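Local coordinates for protein NalP translocator (Neisseria meningitidis, PDB 1UYN) that forms the outer-membrane beta-barrel of an autotransporter, the pore-forming translocator domain that serves export of its protease passenger to the cell surface, at residues S99-F110 with S128-S139; V209-S217 with L226-R234. One frame throughout, in Å; residues are numbered along the deposited sequence.

Contact 1 of 2, residues S99-F110 with S128-S139; sequences SANAKTDSISLF and SYGRYKNSISRS
Thr104 and Asn134 lie side by side on the inner face of the barrel wall, where Thr104 OG1 donates to Asn134 OD1 at 2.8 Å. The hydroxyl stands above the amide's carbonyl plane, 49° out of it, and so is not on a lone pair. With Thr104 chi1 at -54°, OG1 sits beside its own backbone N and faces the amide oxygen. At the far end Ser139 OG donates to Ser99 O at 2.9 Å, tying a side chain of strand 128-139 to the backbone just before strand 100-110.

Backbone bonds run along the whole pair. Five antiparallel hydrogen-bonded pairs, from Asn101–Ser137 to Leu109–Tyr129, are each closed by two bonds; Ser135 N to Lys103 O (2.8 Å, 171°) is nearly straight. This is a hairpin of neighbouring strands in the 12-stranded translocator barrel, and its Ser108–Phe110 and Ser128–Arg131 parts lie in transmembrane strands.

Carbon contacts on the inner face are modest: Ala102 CB and Ile136 CD1 form an apolar pair at 3.7 Å, Ala100 CB meets Arg138 CB at 3.5 Å, and the Phe110 ring meets Ser128 CB obliquely through CD2 (3.6 Å). Gly130, opposite Ser108, lets Ser108 OG come over its CA while that hydroxyl bonds to Gln25 of helix 12-34. Tyr132 turns its hydroxyl to Gln186, and its ring meets His21 of the same helix. On the outer face, Ile107, Leu109 and Tyr129 give way to Lys103, Asp105 and Lys133.

Contact 2 of 2, residues V209-S217 with L226-R234; sequences VGLAGLKLS and LFATAGVER
Lys215 reaches over one face of the Phe227 ring, its ammonium NZ 3.7 Å from the ring centroid and 14° off the normal, a cation-pi contact. CE follows it over the same ring as a CH-pi partner. CG stands anti to the backbone N (chi1 -176°), and bends further out at chi3 and chi4 bring the amine over the ring. Ser217 OG approaches Phe227 CD2 obliquely at 3.4 Å.

At the opposite end of the pair Leu211 and Glu233 run alongside each other, with Leu211 CD2 against Glu233 CG at 3.8 Å. Glu233 CG is likewise anti to its N (chi1 165°), and the extended chain carries the carboxylate past this methyl and past Val209 CG1. OE1 is gripped by Lys30 and OE2 by Arg180, so two salt bridges probably favour its charged form.

Between these ends Gly213 faces Gly231, their CA atoms 4.0 Å apart. Four hydrogen-bonded pairs join the backbones, the nearly straight Leu216 N to Ala228 O bond (2.9 Å) among them, whereas Ala212 N to Val232 O is weak. Leu214, Leu216, Ala230 and Val232 lie on the outer surface, as suits transmembrane strands facing lipid.

Strand 172-192 flanks 209-217 and strand 265-278 flanks 226-234, while on the inner face Arg286 of strand 281-292 touches Lys215 and Phe227, and Lys30 of helix 12-34 reaches Glu233.

How the contacts relate
Contact 1 and contact 2 are two hairpins in one closed 12-stranded sheet, met in series along the chain and lying on opposite sides of its centre. Their centres are 27 Å apart and their nearest atoms about 11 Å, with no touch between them. Helix 12-34, which fills the pore, links them: it lies against both segments of contact 1, with Thr18 beside Asn134 and Tyr14 beside Ile136, and its later part reaches contact 2. On the outside, a bound detergent lies about 6 Å from the side chain of Leu109 and is held by residues including Leu88 and Met90, the latter touched by Ile107. A sulfate, probably from the crystallisation liquor, lies about 4 Å from the side chain of Arg234.

Contact 1 of 2, residues S99-F110 with S128-S139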
loop_
_atom_site.group_PDB
_atom_site.type_symbol
_atom_site.label_atom_id
_atom_site.label_comp_id
_atom_site.label_asym_id
_atom_site.label_seq_id
_atom_site.Cartn_x
_atom_site.Cartn_y
_atom_site.Cartn_z
ATOM N N SER A 99 21.226 -14.820 2.983
ATOM C CA SER A 99 22.461 -14.060 2.867
ATOM C C SER A 99 22.383 -12.570 3.176
ATOM O O SER A 99 23.422 -11.890 3.144
ATOM C CB SER A 99 23.055 -14.226 1.443
ATOM O OG SER A 99 23.920 -15.342 1.397
ATOM N N ALA A 100 21.188 -12.052 3.455
ATOM C CA ALA A 100 20.964 -10.606 3.378
ATOM C C ALA A 100 19.604 -10.185 3.880
ATOM O O ALA A 100 18.599 -10.847 3.627
ATOM C CB ALA A 100 21.099 -10.123 1.923
ATOM N N ASN A 101 19.559 -9.041 4.540
ATOM C CA ASN A 101 18.297 -8.434 4.831
ATOM C C ASN A 101 18.354 -6.917 4.750
ATOM O O ASN A 101 19.409 -6.362 4.552
ATOM C CB ASN A 101 17.791 -8.941 6.160
ATOM C CG ASN A 101 18.674 -8.581 7.264
ATOM O OD1 ASN A 101 18.997 -9.426 8.089
ATOM N ND2 ASN A 101 19.084 -7.320 7.313
ATOM N N ALA A 102 17.198 -6.276 4.881
ATOM C CA ALA A 102 16.999 -4.911 4.455
ATOM C C ALA A 102 15.966 -4.256 5.315
ATOM O O ALA A 102 14.948 -4.836 5.560
ATOM C CB ALA A 102 16.523 -4.905 3.054
ATOM N N LYS A 103 16.193 -3.042 5.758
ATOM C CA LYS A 103 15.116 -2.294 6.373
ATOM C C LYS A 103 14.862 -0.997 5.596
ATOM O O LYS A 103 15.787 -0.230 5.304
ATOM C CB LYS A 103 15.381 -2.058 7.871
ATOM C CG LYS A 103 16.144 -0.769 8.222
ATOM C CD LYS A 103 16.435 -0.592 9.760
ATOM C CE LYS A 103 16.784 0.907 10.185
ATOM N NZ LYS A 103 18.029 1.498 9.605
ATOM N N THR A 104 13.582 -0.787 5.271
ATOM C CA THR A 104 13.058 0.369 4.581
ATOM C C THR A 104 12.344 1.306 5.548
ATOM O O THR A 104 11.370 0.919 6.228
ATOM C CB THR A 104 12.011 -0.076 3.525
ATOM O OG1 THR A 104 12.550 -1.068 2.624
ATOM C CG2 THR A 104 11.632 1.084 2.608
ATOM N N ASP A 105 12.765 2.562 5.543
ATOM C CA ASP A 105 12.016 3.626 6.162
ATOM C C ASP A 105 11.349 4.452 5.136
ATOM O O ASP A 105 11.924 4.746 4.098
ATOM C CB ASP A 105 12.953 4.519 6.931
ATOM C CG ASP A 105 13.470 3.856 8.094
ATOM O OD1 ASP A 105 12.871 2.855 8.568
ATOM O OD2 ASP A 105 14.476 4.258 8.618
ATOM N N SER A 106 10.137 4.888 5.413
ATOM C CA SER A 106 9.456 5.656 4.382
ATOM C C SER A 106 8.570 6.738 4.901
ATOM O O SER A 106 8.012 6.680 6.008
ATOM C CB SER A 106 8.695 4.730 3.458
ATOM O OG SER A 106 7.779 3.926 4.202
ATOM N N ILE A 107 8.512 7.793 4.117
ATOM C CA ILE A 107 7.635 8.908 4.435
ATOM C C ILE A 107 6.874 9.264 3.211
ATOM O O ILE A 107 7.452 9.572 2.201
ATOM C CB ILE A 107 8.398 10.104 5.019
ATOM C CG1 ILE A 107 8.986 9.670 6.375
ATOM C CG2 ILE A 107 7.439 11.288 5.207
ATOM C CD1 ILE A 107 9.895 10.706 7.095
ATOM N N SER A 108 5.558 9.260 3.353
ATOM C CA SER A 108 4.667 9.386 2.224
ATOM C C SER A 108 3.480 10.229 2.548
ATOM O O SER A 108 2.884 10.099 3.632
ATOM C CB SER A 108 4.150 8.010 1.822
ATOM O OG SER A 108 5.208 7.143 1.504
ATOM N N LEU A 109 3.121 11.050 1.571
ATOM C CA LEU A 109 1.891 11.776 1.551
ATOM C C LEU A 109 0.929 11.095 0.583
ATOM O O LEU A 109 1.255 10.835 -0.551
ATOM C CB LEU A 109 2.156 13.165 1.074
ATOM C CG LEU A 109 0.889 13.924 0.690
ATOM C CD1 LEU A 109 -0.073 14.153 1.894
ATOM C CD2 LEU A 109 1.323 15.266 0.054
ATOM N N PHE A 110 -0.291 10.837 1.023
ATOM C CA PHE A 110 -1.329 10.316 0.139
ATOM C C PHE A 110 -2.470 11.293 0.006
ATOM O O PHE A 110 -2.847 11.899 0.975
ATOM C CB PHE A 110 -1.864 9.013 0.712
ATOM C CG PHE A 110 -0.790 8.033 1.048
ATOM C CD1 PHE A 110 -0.097 8.133 2.232
ATOM C CD2 PHE A 110 -0.448 7.038 0.162
ATOM C CE1 PHE A 110 0.898 7.225 2.534
ATOM C CE2 PHE A 110 0.530 6.143 0.473
ATOM C CZ PHE A 110 1.194 6.231 1.672
ATOM N N SER A 128 0.133 9.972 -4.641
ATOM C CA SER A 128 0.999 9.807 -3.487
ATOM C C SER A 128 2.428 10.113 -3.897
ATOM O O SER A 128 2.840 9.921 -5.059
ATOM C CB SER A 128 0.876 8.406 -2.926
ATOM O OG SER A 128 1.535 7.487 -3.778
ATOM N N TYR A 129 3.158 10.666 -2.943
ATOM C CA TYR A 129 4.561 10.977 -3.129
ATOM C C TYR A 129 5.163 10.496 -1.853
ATOM O O TYR A 129 4.770 10.966 -0.785
ATOM C CB TYR A 129 4.824 12.481 -3.304
ATOM C CG TYR A 129 6.266 12.813 -3.578
ATOM C CD1 TYR A 129 7.172 13.022 -2.541
ATOM C CD2 TYR A 129 6.737 12.894 -4.872
ATOM C CE1 TYR A 129 8.511 13.338 -2.800
ATOM C CE2 TYR A 129 8.076 13.202 -5.150
ATOM C CZ TYR A 129 8.969 13.431 -4.117
ATOM O OH TYR A 129 10.323 13.734 -4.412
ATOM N N GLY A 130 6.092 9.554 -1.961
ATOM C CA GLY A 130 6.897 9.208 -0.827
ATOM C C GLY A 130 8.360 9.046 -1.147
ATOM O O GLY A 130 8.766 8.860 -2.290
ATOM N N ARG A 131 9.139 9.110 -0.089
ATOM C CA ARG A 131 10.538 8.873 -0.138
ATOM C C ARG A 131 10.811 7.607 0.633
ATOM O O ARG A 131 10.061 7.234 1.509
ATOM C CB ARG A 131 11.262 10.037 0.496
ATOM C CG ARG A 131 10.953 11.368 -0.138
ATOM C CD ARG A 131 11.790 11.636 -1.374
ATOM N NE ARG A 131 12.925 12.476 -1.011
ATOM C CZ ARG A 131 14.188 12.178 -1.286
ATOM N NH1 ARG A 131 14.518 11.059 -1.957
ATOM N NH2 ARG A 131 15.141 13.006 -0.875
ATOM N N TYR A 132 11.873 6.912 0.268
ATOM C CA TYR A 132 12.230 5.713 0.998
ATOM C C TYR A 132 13.734 5.601 1.172
ATOM O O TYR A 132 14.494 6.178 0.423
ATOM C CB TYR A 132 11.582 4.456 0.376
ATOM C CG TYR A 132 12.137 4.021 -0.945
ATOM C CD1 TYR A 132 13.244 3.210 -1.013
ATOM C CD2 TYR A 132 11.538 4.405 -2.133
ATOM C CE1 TYR A 132 13.754 2.805 -2.203
ATOM C CE2 TYR A 132 12.056 4.013 -3.342
ATOM C CZ TYR A 132 13.171 3.200 -3.372
ATOM O OH TYR A 132 13.715 2.778 -4.585
ATOM N N LYS A 133 14.131 4.913 2.221
ATOM C CA LYS A 133 15.516 4.603 2.457
ATOM C C LYS A 133 15.622 3.118 2.759
ATOM O O LYS A 133 14.998 2.638 3.669
ATOM C CB LYS A 133 16.069 5.420 3.632
ATOM C CG LYS A 133 17.598 5.317 3.735
ATOM C CD LYS A 133 18.224 6.324 4.726
ATOM C CE LYS A 133 18.823 5.614 5.988
ATOM N NZ LYS A 133 20.316 5.845 6.172
ATOM N N ASN A 134 16.433 2.412 1.991
ATOM C CA ASN A 134 16.674 0.984 2.198
ATOM C C ASN A 134 18.064 0.825 2.756
ATOM O O ASN A 134 19.040 1.306 2.179
ATOM C CB ASN A 134 16.590 0.217 0.854
ATOM C CG ASN A 134 15.176 0.135 0.304
ATOM O OD1 ASN A 134 14.198 0.460 0.989
ATOM N ND2 ASN A 134 15.063 -0.263 -0.948
ATOM N N SER A 135 18.151 0.171 3.902
ATOM C CA SER A 135 19.429 -0.209 4.484
ATOM C C SER A 135 19.587 -1.683 4.280
ATOM O O SER A 135 18.749 -2.428 4.659
ATOM C CB SER A 135 19.447 0.093 5.948
ATOM O OG SER A 135 19.635 1.463 6.089
ATOM N N ILE A 136 20.646 -2.086 3.617
ATOM C CA ILE A 136 20.881 -3.474 3.327
ATOM C C ILE A 136 22.084 -3.873 4.097
ATOM O O ILE A 136 23.002 -3.122 4.157
ATOM C CB ILE A 136 21.142 -3.622 1.836
ATOM C CG1 ILE A 136 19.822 -3.791 1.060
ATOM C CG2 ILE A 136 22.012 -4.804 1.583
ATOM C CD1 ILE A 136 18.801 -2.677 1.221
ATOM N N SER A 137 22.064 -5.029 4.740
ATOM C CA SER A 137 23.306 -5.732 5.022
ATOM C C SER A 137 23.248 -7.119 4.412
ATOM O O SER A 137 22.218 -7.773 4.454
ATOM C CB SER A 137 23.620 -5.808 6.504
ATOM O OG SER A 137 22.442 -5.857 7.226
ATOM N N ARG A 138 24.355 -7.528 3.797
ATOM C CA ARG A 138 24.467 -8.848 3.198
ATOM C C ARG A 138 25.755 -9.541 3.574
ATOM O O ARG A 138 26.843 -9.033 3.302
ATOM C CB ARG A 138 24.385 -8.845 1.652
ATOM C CG ARG A 138 24.411 -7.553 0.935
ATOM C CD ARG A 138 24.495 -7.756 -0.571
ATOM N NE ARG A 138 25.788 -7.289 -1.058
ATOM C CZ ARG A 138 26.618 -7.970 -1.825
ATOM N NH1 ARG A 138 26.331 -9.194 -2.229
ATOM N NH2 ARG A 138 27.755 -7.411 -2.200
ATOM N N SER A 139 25.605 -10.714 4.181
ATOM C CA SER A 139 26.701 -11.635 4.361
ATOM C C SER A 139 27.352 -11.840 3.014
ATOM O O SER A 139 26.700 -12.182 2.027
ATOM C CB SER A 139 26.224 -12.974 4.936
ATOM O OG SER A 139 25.513 -13.719 3.962
#

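Contact 2 of 2, residues V209-S217 with L226-R234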
loop_
_atom_site.group_PDB
_atom_site.type_symbol
_atom_site.label_atom_id
_atom_site.label_comp_id
_atom_site.label_asym_id
_atom_site.label_seq_id
_atom_site.Cartn_x
_atom_site.Cartn_y
_atom_site.Cartn_z
ATOM N N VAL A 209 -0.847 -0.775 -13.177
ATOM C CA VAL A 209 -1.490 -1.848 -12.411
ATOM C C VAL A 209 -2.986 -1.772 -12.656
ATOM O O VAL A 209 -3.614 -0.705 -12.491
ATOM C CB VAL A 209 -1.266 -1.684 -10.856
ATOM C CG1 VAL A 209 -1.803 -2.901 -10.127
ATOM C CG2 VAL A 209 0.206 -1.496 -10.510
ATOM N N GLY A 210 -3.575 -2.888 -13.026
ATOM C CA GLY A 210 -5.019 -2.968 -13.159
ATOM C C GLY A 210 -5.567 -3.590 -11.907
ATOM O O GLY A 210 -4.995 -4.507 -11.344
ATOM N N LEU A 211 -6.716 -3.078 -11.502
ATOM C CA LEU A 211 -7.334 -3.303 -10.183
ATOM C C LEU A 211 -8.809 -3.434 -10.424
ATOM O O LEU A 211 -9.353 -2.823 -11.349
ATOM C CB LEU A 211 -7.119 -2.110 -9.254
ATOM C CG LEU A 211 -5.658 -1.751 -9.026
ATOM C CD1 LEU A 211 -5.523 -0.260 -8.689
ATOM C CD2 LEU A 211 -5.028 -2.607 -7.916
ATOM N N ALA A 212 -9.455 -4.219 -9.586
ATOM C CA ALA A 212 -10.853 -4.594 -9.795
ATOM C C ALA A 212 -11.249 -5.298 -8.534
ATOM O O ALA A 212 -10.427 -5.956 -7.929
ATOM C CB ALA A 212 -11.023 -5.515 -11.014
ATOM N N GLY A 213 -12.478 -5.135 -8.106
ATOM C CA GLY A 213 -12.784 -5.413 -6.722
ATOM C C GLY A 213 -14.237 -5.281 -6.381
ATOM O O GLY A 213 -14.994 -4.631 -7.089
ATOM N N LEU A 214 -14.586 -5.909 -5.260
ATOM C CA LEU A 214 -15.967 -6.124 -4.797
ATOM C C LEU A 214 -15.963 -5.840 -3.333
ATOM O O LEU A 214 -15.040 -6.242 -2.643
ATOM C CB LEU A 214 -16.350 -7.580 -4.954
ATOM C CG LEU A 214 -16.669 -8.102 -6.355
ATOM C CD1 LEU A 214 -17.340 -9.524 -6.310
ATOM C CD2 LEU A 214 -17.562 -7.101 -7.099
ATOM N N LYS A 215 -16.955 -5.108 -2.859
ATOM C CA LYS A 215 -17.109 -4.816 -1.425
ATOM C C LYS A 215 -18.572 -5.071 -1.072
ATOM O O LYS A 215 -19.472 -4.517 -1.689
ATOM C CB LYS A 215 -16.711 -3.383 -1.096
ATOM C CG LYS A 215 -16.745 -3.026 0.414
ATOM C CD LYS A 215 -16.113 -1.642 0.667
ATOM C CE LYS A 215 -16.759 -0.863 1.827
ATOM N NZ LYS A 215 -15.725 -0.199 2.735
ATOM N N LEU A 216 -18.792 -5.949 -0.108
ATOM C CA LEU A 216 -20.126 -6.344 0.315
ATOM C C LEU A 216 -20.212 -5.825 1.744
ATOM O O LEU A 216 -19.761 -6.488 2.670
ATOM C CB LEU A 216 -20.263 -7.870 0.209
ATOM C CG LEU A 216 -21.544 -8.612 0.575
ATOM C CD1 LEU A 216 -22.732 -8.247 -0.346
ATOM C CD2 LEU A 216 -21.300 -10.151 0.537
ATOM N N SER A 217 -20.657 -4.573 1.883
ATOM C CA SER A 217 -21.089 -3.998 3.166
ATOM C C SER A 217 -22.447 -4.572 3.651
ATOM O O SER A 217 -23.418 -4.622 2.910
ATOM C CB SER A 217 -21.184 -2.467 3.038
ATOM O OG SER A 217 -19.894 -1.842 3.033
ATOM N N LEU A 226 -20.069 -4.312 8.724
ATOM C CA LEU A 226 -19.094 -5.341 8.436
ATOM C C LEU A 226 -19.013 -5.477 6.909
ATOM O O LEU A 226 -20.037 -5.545 6.255
ATOM C CB LEU A 226 -19.594 -6.636 9.072
ATOM C CG LEU A 226 -18.999 -7.946 8.557
ATOM C CD1 LEU A 226 -17.733 -8.259 9.333
ATOM C CD2 LEU A 226 -20.029 -9.081 8.661
ATOM N N PHE A 227 -17.825 -5.523 6.322
ATOM C CA PHE A 227 -17.742 -5.829 4.878
ATOM C C PHE A 227 -16.825 -6.981 4.570
ATOM O O PHE A 227 -15.899 -7.237 5.307
ATOM C CB PHE A 227 -17.325 -4.639 4.035
ATOM C CG PHE A 227 -16.677 -3.581 4.801
ATOM C CD1 PHE A 227 -15.345 -3.687 5.137
ATOM C CD2 PHE A 227 -17.400 -2.457 5.214
ATOM C CE1 PHE A 227 -14.707 -2.662 5.873
ATOM C CE2 PHE A 227 -16.788 -1.415 5.960
ATOM C CZ PHE A 227 -15.434 -1.519 6.284
ATOM N N ALA A 228 -17.148 -7.692 3.498
ATOM C CA ALA A 228 -16.242 -8.623 2.883
ATOM C C ALA A 228 -15.744 -7.950 1.604
ATOM O O ALA A 228 -16.471 -7.160 1.021
ATOM C CB ALA A 228 -16.951 -9.912 2.587
ATOM N N THR A 229 -14.490 -8.228 1.223
ATOM C CA THR A 229 -13.878 -7.757 -0.038
ATOM C C THR A 229 -13.220 -8.902 -0.795
ATOM O O THR A 229 -12.557 -9.747 -0.210
ATOM C CB THR A 229 -12.744 -6.731 0.189
ATOM O OG1 THR A 229 -11.787 -7.273 1.117
ATOM C CG2 THR A 229 -13.240 -5.458 0.812
ATOM N N ALA A 230 -13.370 -8.877 -2.108
ATOM C CA ALA A 230 -12.654 -9.772 -2.999
ATOM C C ALA A 230 -12.124 -8.909 -4.138
ATOM O O ALA A 230 -12.817 -8.021 -4.614
ATOM C CB ALA A 230 -13.569 -10.833 -3.508
ATOM N N GLY A 231 -10.887 -9.139 -4.563
ATOM C CA GLY A 231 -10.281 -8.275 -5.560
ATOM C C GLY A 231 -9.244 -8.954 -6.409
ATOM O O GLY A 231 -8.749 -10.025 -6.100
ATOM N N VAL A 232 -8.881 -8.266 -7.469
ATOM C CA VAL A 232 -7.947 -8.746 -8.458
ATOM C C VAL A 232 -6.968 -7.596 -8.723
ATOM O O VAL A 232 -7.311 -6.420 -8.632
ATOM C CB VAL A 232 -8.762 -9.153 -9.676
ATOM C CG1 VAL A 232 -8.017 -8.992 -10.939
ATOM C CG2 VAL A 232 -9.260 -10.583 -9.506
ATOM N N GLU A 233 -5.727 -7.940 -9.005
ATOM C CA GLU A 233 -4.659 -6.953 -9.120
ATOM C C GLU A 233 -3.510 -7.593 -9.902
ATOM O O GLU A 233 -3.183 -8.752 -9.720
ATOM C CB GLU A 233 -4.254 -6.512 -7.728
ATOM C CG GLU A 233 -2.936 -5.758 -7.607
ATOM C CD GLU A 233 -2.925 -4.744 -6.433
ATOM O OE1 GLU A 233 -3.987 -4.634 -5.670
ATOM O OE2 GLU A 233 -1.889 -4.024 -6.319
ATOM N N ARG A 234 -2.931 -6.854 -10.820
ATOM C CA ARG A 234 -1.958 -7.426 -11.725
ATOM C C ARG A 234 -1.148 -6.335 -12.382
ATOM O O ARG A 234 -1.702 -5.384 -12.887
ATOM C CB ARG A 234 -2.667 -8.215 -12.819
ATOM C CG ARG A 234 -1.758 -9.045 -13.700
ATOM C CD ARG A 234 -2.519 -9.705 -14.772
ATOM N NE ARG A 234 -1.896 -10.908 -15.314
ATOM C CZ ARG A 234 -0.951 -10.872 -16.205
ATOM N NH1 ARG A 234 -0.456 -9.708 -16.650
ATOM N NH2 ARG A 234 -0.478 -11.999 -16.659
#